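Local coordinates for L-threonine dehydrogenase (PDB 2YY7) that catalyses the NAD-dependent oxidation of L-threonine at its 3-hydroxyl, as a UDP-galactose 4-epimerase-like member of the short-chain dehydrogenase-reductase superfamily, at the nicotinamide-adenine-dinucleotide site. Numbering follows the deposited sequence.

The nicotinamide-adenine-dinucleotide site. Residues 9, 12-14, 35-37, 52-54, 75-77, 79, 93, 116-118, 143, 147, 170-171, 173, 181. With NAD (nicotinamide-adenine-dinucleotide), chain B.
Asp35, at the end of strand 31-35, grips the adenosine ribose with both carboxylate oxygens. Asp35 OD1 takes the 2'-hydroxyl NAD O2B and Asp35 OD2 the 3'-hydroxyl NAD O3B, each at 2.7 Å and each through its syn lone pair, while the anti lone pair of OD1 receives Arg37 N, which fixes the carboxylate's rotation. The Arg37 guanidinium, which is poorly ordered, comes side-on to the same diol: NH2 donates to O3B in the guanidinium plane and NE to O2B, which lies tilted out of that plane. An alanine in place of Asp35 would remove both carboxylate acceptors, free the Arg37 backbone N of its acceptor and probably loosen the ribose.

The diphosphate sits on the Rossmann glycine loop at the start of helix 13-26. Gln13 N points almost straight at the alpha-phosphate NAD O1A (2.8 Å) and Ile14 N at NAD O1N (2.9 Å) of the nicotinamide-side phosphate, so the helix N-terminus likely helps offset the phosphate charge; one water links Gly9 O to O1N.

On the nicotinamide ribose, Tyr143 OH reaches the 2'-hydroxyl NAD O2D at 2.6 Å, tip first, with CG anti to the backbone N (chi1 177°). Lys147, one helical turn on, bends at chi2 (-58°) and then runs extended; its CG lies over a face of the Tyr143 ring, and Lys147 NZ bonds the 3'-hydroxyl NAD O3D at 2.9 Å and Pro116 O. Its charge could favour ionisation of the tyrosine. The carboxamide oxygen O7N accepts from Leu173 N.

Adenine is read at its edge by Ala54 N to NAD N1A (2.8 Å) and by Asn53 OD1, which accepts from the 6-amino group N6A above the carbonyl plane. Ile36 and Ala76 CB sandwich its faces. Tyr170 turns its ring edge to the NAD nicotinamide ring, the two planes 88° apart, Tyr170 CD2 3.7 Å from NAD C6N.

This Rossmann pocket buries nearly all of NAD, placing nicotinamide beside Tyr143 and Lys147, the catalytic YxxxK pair of the short-chain dehydrogenases, for hydride transfer from threonine.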
loop_
_atom_site.group_PDB
_atom_site.type_symbol
_atom_site.label_atom_id
_atom_site.label_comp_id
_atom_site.label_asym_id
_atom_site.label_seq_id
_atom_site.Cartn_x
_atom_site.Cartn_y
_atom_site.Cartn_z
ATOM N N GLY A 9 -21.420 8.549 3.854
ATOM C CA GLY A 9 -21.592 8.204 2.453
ATOM C C GLY A 9 -22.843 7.350 2.343
ATOM O O GLY A 9 -22.895 6.405 1.561
ATOM N N GLY A 12 -24.902 6.517 -1.090
ATOM C CA GLY A 12 -24.307 5.693 -2.128
ATOM C C GLY A 12 -25.074 4.420 -2.438
ATOM O O GLY A 12 -26.104 4.124 -1.818
ATOM N N GLN A 13 -24.564 3.659 -3.404
ATOM C CA GLN A 13 -25.192 2.409 -3.812
ATOM C C GLN A 13 -25.364 1.458 -2.624
ATOM O O GLN A 13 -26.420 0.845 -2.468
ATOM C CB GLN A 13 -24.367 1.714 -4.906
ATOM C CG GLN A 13 -25.117 0.557 -5.587
ATOM C CD GLN A 13 -24.210 -0.387 -6.366
ATOM O OE1 GLN A 13 -24.684 -1.241 -7.113
ATOM N NE2 GLN A 13 -22.907 -0.247 -6.183
ATOM N N ILE A 14 -24.330 1.331 -1.793
ATOM C CA ILE A 14 -24.405 0.448 -0.630
ATOM C C ILE A 14 -25.076 1.145 0.549
ATOM O O ILE A 14 -25.973 0.586 1.188
ATOM C CB ILE A 14 -23.008 -0.008 -0.157
ATOM C CG1 ILE A 14 -22.242 -0.659 -1.308
ATOM C CG2 ILE A 14 -23.151 -0.992 1.004
ATOM C CD1 ILE A 14 -20.804 -1.010 -0.959
ATOM N N ASP A 35 -23.722 12.372 4.398
ATOM C CA ASP A 35 -23.164 12.366 3.057
ATOM C C ASP A 35 -22.856 13.812 2.680
ATOM O O ASP A 35 -23.368 14.742 3.309
ATOM C CB ASP A 35 -24.192 11.765 2.097
ATOM C CG ASP A 35 -23.571 11.282 0.807
ATOM O OD1 ASP A 35 -23.205 12.131 -0.035
ATOM O OD2 ASP A 35 -23.442 10.048 0.644
ATOM N N ILE A 36 -22.015 14.012 1.671
ATOM C CA ILE A 36 -21.691 15.370 1.266
ATOM C C ILE A 36 -22.799 15.893 0.358
ATOM O O ILE A 36 -22.972 17.101 0.203
ATOM C CB ILE A 36 -20.310 15.445 0.554
ATOM C CG1 ILE A 36 -19.906 16.913 0.382
ATOM C CG2 ILE A 36 -20.368 14.745 -0.795
ATOM C CD1 ILE A 36 -18.432 17.123 0.142
ATOM N N ARG A 37 -23.555 14.969 -0.225
ATOM C CA ARG A 37 -24.679 15.309 -1.094
ATOM C C ARG A 37 -25.965 15.114 -0.302
ATOM O O ARG A 37 -26.134 14.097 0.372
ATOM C CB ARG A 37 -24.723 14.396 -2.320
ATOM C CG ARG A 37 -23.562 14.541 -3.282
ATOM C CD ARG A 37 -23.753 13.586 -4.444
ATOM N NE ARG A 37 -23.861 12.205 -3.979
ATOM C CZ ARG A 37 -24.373 11.211 -4.696
ATOM N NH1 ARG A 37 -24.832 11.441 -5.921
ATOM N NH2 ARG A 37 -24.427 9.984 -4.189
ATOM N N VAL A 52 -22.118 16.102 5.608
ATOM C CA VAL A 52 -20.765 16.031 6.138
ATOM C C VAL A 52 -19.758 15.806 5.029
ATOM O O VAL A 52 -20.075 15.211 4.002
ATOM C CB VAL A 52 -20.609 14.882 7.177
ATOM C CG1 VAL A 52 -20.624 13.524 6.476
ATOM C CG2 VAL A 52 -19.311 15.057 7.954
ATOM N N ASN A 53 -18.551 16.317 5.228
ATOM C CA ASN A 53 -17.484 16.107 4.263
ATOM C C ASN A 53 -16.487 15.236 5.013
ATOM O O ASN A 53 -15.812 15.710 5.924
ATOM C CB ASN A 53 -16.813 17.420 3.859
ATOM C CG ASN A 53 -15.787 17.218 2.760
ATOM O OD1 ASN A 53 -15.165 16.161 2.674
ATOM N ND2 ASN A 53 -15.601 18.229 1.918
ATOM N N ALA A 54 -16.413 13.963 4.638
ATOM C CA ALA A 54 -15.519 13.004 5.289
ATOM C C ALA A 54 -14.045 13.404 5.235
ATOM O O ALA A 54 -13.212 12.830 5.938
ATOM C CB ALA A 54 -15.705 11.620 4.665
ATOM N N MET A 75 -18.331 4.615 4.273
ATOM C CA MET A 75 -18.582 4.160 2.916
ATOM C C MET A 75 -18.125 5.144 1.851
ATOM O O MET A 75 -18.045 4.788 0.681
ATOM C CB MET A 75 -20.076 3.885 2.738
ATOM C CG MET A 75 -20.679 3.059 3.864
ATOM S SD MET A 75 -19.813 1.488 4.118
ATOM C CE MET A 75 -20.621 0.460 2.892
ATOM N N ALA A 76 -17.824 6.375 2.250
ATOM C CA ALA A 76 -17.401 7.398 1.297
ATOM C C ALA A 76 -16.027 7.133 0.695
ATOM O O ALA A 76 -15.074 6.818 1.405
ATOM C CB ALA A 76 -17.425 8.784 1.965
ATOM N N ALA A 77 -15.941 7.273 -0.625
ATOM C CA ALA A 77 -14.703 7.063 -1.376
ATOM C C ALA A 77 -15.056 7.092 -2.853
ATOM O O ALA A 77 -16.227 6.974 -3.205
ATOM C CB ALA A 77 -14.093 5.707 -1.036
ATOM N N LEU A 79 -14.752 5.248 -6.490
ATOM C CA LEU A 79 -14.569 3.875 -6.950
ATOM C C LEU A 79 -13.493 3.678 -8.025
ATOM O O LEU A 79 -12.948 4.642 -8.556
ATOM C CB LEU A 79 -15.910 3.317 -7.437
ATOM C CG LEU A 79 -16.813 2.748 -6.343
ATOM C CD1 LEU A 79 -17.067 3.787 -5.265
ATOM C CD2 LEU A 79 -18.120 2.285 -6.969
ATOM N N LEU A 93 -9.224 11.603 -0.689
ATOM C CA LEU A 93 -10.463 11.193 -0.023
ATOM C C LEU A 93 -10.412 9.791 0.586
ATOM O O LEU A 93 -10.701 9.605 1.769
ATOM C CB LEU A 93 -11.640 11.248 -1.004
ATOM C CG LEU A 93 -12.955 10.653 -0.484
ATOM C CD1 LEU A 93 -13.486 11.516 0.652
ATOM C CD2 LEU A 93 -13.978 10.580 -1.613
ATOM N N PRO A 116 -15.008 -0.817 4.180
ATOM C CA PRO A 116 -14.876 -1.833 3.140
ATOM C C PRO A 116 -13.695 -1.648 2.203
ATOM O O PRO A 116 -13.352 -0.525 1.815
ATOM C CB PRO A 116 -16.196 -1.722 2.405
ATOM C CG PRO A 116 -16.400 -0.214 2.384
ATOM C CD PRO A 116 -16.027 0.188 3.811
ATOM N N SER A 117 -13.068 -2.767 1.865
ATOM C CA SER A 117 -11.963 -2.771 0.922
ATOM C C SER A 117 -12.644 -3.226 -0.360
ATOM O O SER A 117 -13.868 -3.103 -0.490
ATOM C CB SER A 117 -10.893 -3.782 1.335
ATOM O OG SER A 117 -9.810 -3.780 0.417
ATOM N N SER A 118 -11.868 -3.766 -1.292
ATOM C CA SER A 118 -12.425 -4.228 -2.555
ATOM C C SER A 118 -11.539 -5.274 -3.225
ATOM O O SER A 118 -10.351 -5.386 -2.921
ATOM C CB SER A 118 -12.607 -3.036 -3.503
ATOM O OG SER A 118 -12.889 -3.465 -4.817
ATOM N N TYR A 143 -7.406 3.377 -7.170
ATOM C CA TYR A 143 -8.384 2.832 -6.232
ATOM C C TYR A 143 -7.809 1.648 -5.457
ATOM O O TYR A 143 -7.803 1.650 -4.223
ATOM C CB TYR A 143 -9.628 2.401 -7.002
ATOM C CG TYR A 143 -10.727 1.754 -6.190
ATOM C CD1 TYR A 143 -11.471 2.485 -5.260
ATOM C CD2 TYR A 143 -11.089 0.430 -6.426
ATOM C CE1 TYR A 143 -12.570 1.904 -4.589
ATOM C CE2 TYR A 143 -12.171 -0.157 -5.774
ATOM C CZ TYR A 143 -12.912 0.582 -4.862
ATOM O OH TYR A 143 -14.005 -0.008 -4.264
ATOM N N LYS A 147 -7.061 1.120 -1.411
ATOM C CA LYS A 147 -7.674 0.060 -0.617
ATOM C C LYS A 147 -6.606 -0.812 0.044
ATOM O O LYS A 147 -6.777 -1.263 1.171
ATOM C CB LYS A 147 -8.594 -0.800 -1.491
ATOM C CG LYS A 147 -9.859 -0.081 -1.958
ATOM C CD LYS A 147 -10.691 0.414 -0.768
ATOM C CE LYS A 147 -12.071 0.891 -1.201
ATOM N NZ LYS A 147 -12.884 1.366 -0.038
ATOM N N TYR A 170 -15.387 -6.400 -0.701
ATOM C CA TYR A 170 -16.583 -6.629 -1.522
ATOM C C TYR A 170 -16.251 -6.904 -2.988
ATOM O O TYR A 170 -15.385 -6.246 -3.567
ATOM C CB TYR A 170 -17.499 -5.401 -1.579
ATOM C CG TYR A 170 -18.149 -4.881 -0.315
ATOM C CD1 TYR A 170 -18.928 -5.700 0.505
ATOM C CD2 TYR A 170 -18.080 -3.524 -0.011
ATOM C CE1 TYR A 170 -19.628 -5.160 1.603
ATOM C CE2 TYR A 170 -18.767 -2.984 1.068
ATOM C CZ TYR A 170 -19.536 -3.799 1.869
ATOM O OH TYR A 170 -20.204 -3.224 2.930
ATOM N N PRO A 171 -16.921 -7.889 -3.604
ATOM C CA PRO A 171 -16.633 -8.125 -5.020
ATOM C C PRO A 171 -17.537 -7.110 -5.742
ATOM O O PRO A 171 -18.049 -6.195 -5.101
ATOM C CB PRO A 171 -17.069 -9.578 -5.232
ATOM C CG PRO A 171 -18.117 -9.788 -4.205
ATOM C CD PRO A 171 -17.580 -9.060 -2.997
ATOM N N LEU A 173 -20.625 -5.325 -6.778
ATOM C CA LEU A 173 -21.980 -5.373 -6.214
ATOM C C LEU A 173 -23.098 -4.968 -7.172
ATOM O O LEU A 173 -22.951 -4.047 -7.976
ATOM C CB LEU A 173 -22.062 -4.507 -4.948
ATOM C CG LEU A 173 -21.121 -4.845 -3.791
ATOM C CD1 LEU A 173 -21.561 -4.072 -2.553
ATOM C CD2 LEU A 173 -21.141 -6.342 -3.505
ATOM N N GLY A 181 -21.685 3.825 -8.358
ATOM C CA GLY A 181 -20.878 5.031 -8.342
ATOM C C GLY A 181 -19.700 5.081 -9.291
ATOM O O GLY A 181 -18.832 5.937 -9.147
HETATM P PA NAD B . -21.052 5.253 -4.173
HETATM O O1A NAD B . -22.328 4.763 -4.764
HETATM O O2A NAD B . -20.161 5.997 -5.101
HETATM O O5B NAD B . -21.318 6.035 -2.822
HETATM C C5B NAD B . -20.361 6.892 -2.271
HETATM C C4B NAD B . -21.055 7.937 -1.432
HETATM O O4B NAD B . -20.046 8.674 -0.739
HETATM C C3B NAD B . -21.875 8.925 -2.296
HETATM O O3B NAD B . -23.231 9.037 -1.828
HETATM C C2B NAD B . -21.063 10.222 -2.202
HETATM O O2B NAD B . -21.876 11.380 -2.283
HETATM C C1B NAD B . -20.378 10.057 -0.837
HETATM N N9A NAD B . -19.209 10.934 -0.677
HETATM C C8A NAD B . -18.227 11.186 -1.635
HETATM N N7A NAD B . -17.350 12.055 -1.111
HETATM C C5A NAD B . -17.753 12.327 0.151
HETATM C C6A NAD B . -17.236 13.180 1.113
HETATM N N6A NAD B . -16.205 13.950 0.839
HETATM N N1A NAD B . -17.875 13.290 2.320
HETATM C C2A NAD B . -19.023 12.561 2.591
HETATM N N3A NAD B . -19.571 11.728 1.635
HETATM C C4A NAD B . -18.925 11.635 0.428
HETATM O O3 NAD B . -20.177 3.995 -3.694
HETATM P PN NAD B . -20.667 2.564 -3.106
HETATM O O1N NAD B . -21.785 2.709 -2.116
HETATM O O2N NAD B . -20.739 1.650 -4.277
HETATM O O5D NAD B . -19.343 2.113 -2.280
HETATM C C5D NAD B . -19.218 2.397 -0.879
HETATM C C4D NAD B . -17.899 1.760 -0.362
HETATM O O4D NAD B . -17.854 0.389 -0.714
HETATM C C3D NAD B . -16.639 2.368 -0.985
HETATM O O3D NAD B . -15.596 2.342 -0.015
HETATM C C2D NAD B . -16.271 1.385 -2.071
HETATM O O2D NAD B . -14.909 1.553 -2.388
HETATM C C1D NAD B . -16.651 0.047 -1.436
HETATM N N1N NAD B . -16.864 -0.974 -2.488
HETATM C C2N NAD B . -17.956 -0.879 -3.326
HETATM C C3N NAD B . -18.147 -1.842 -4.311
HETATM C C7N NAD B . -19.388 -1.833 -5.162
HETATM O O7N NAD B . -19.429 -2.796 -6.157
HETATM N N7N NAD B . -20.366 -0.924 -5.003
HETATM C C4N NAD B . -17.220 -2.891 -4.467
HETATM C C5N NAD B . -16.133 -2.988 -3.593
HETATM C C6N NAD B . -15.946 -2.022 -2.623
HETATM O O HOH W 1 -15.270 3.955 2.206
HETATM O O HOH W 2 -22.462 3.869 0.191
HETATM O O HOH W 3 -18.017 7.667 -5.261
#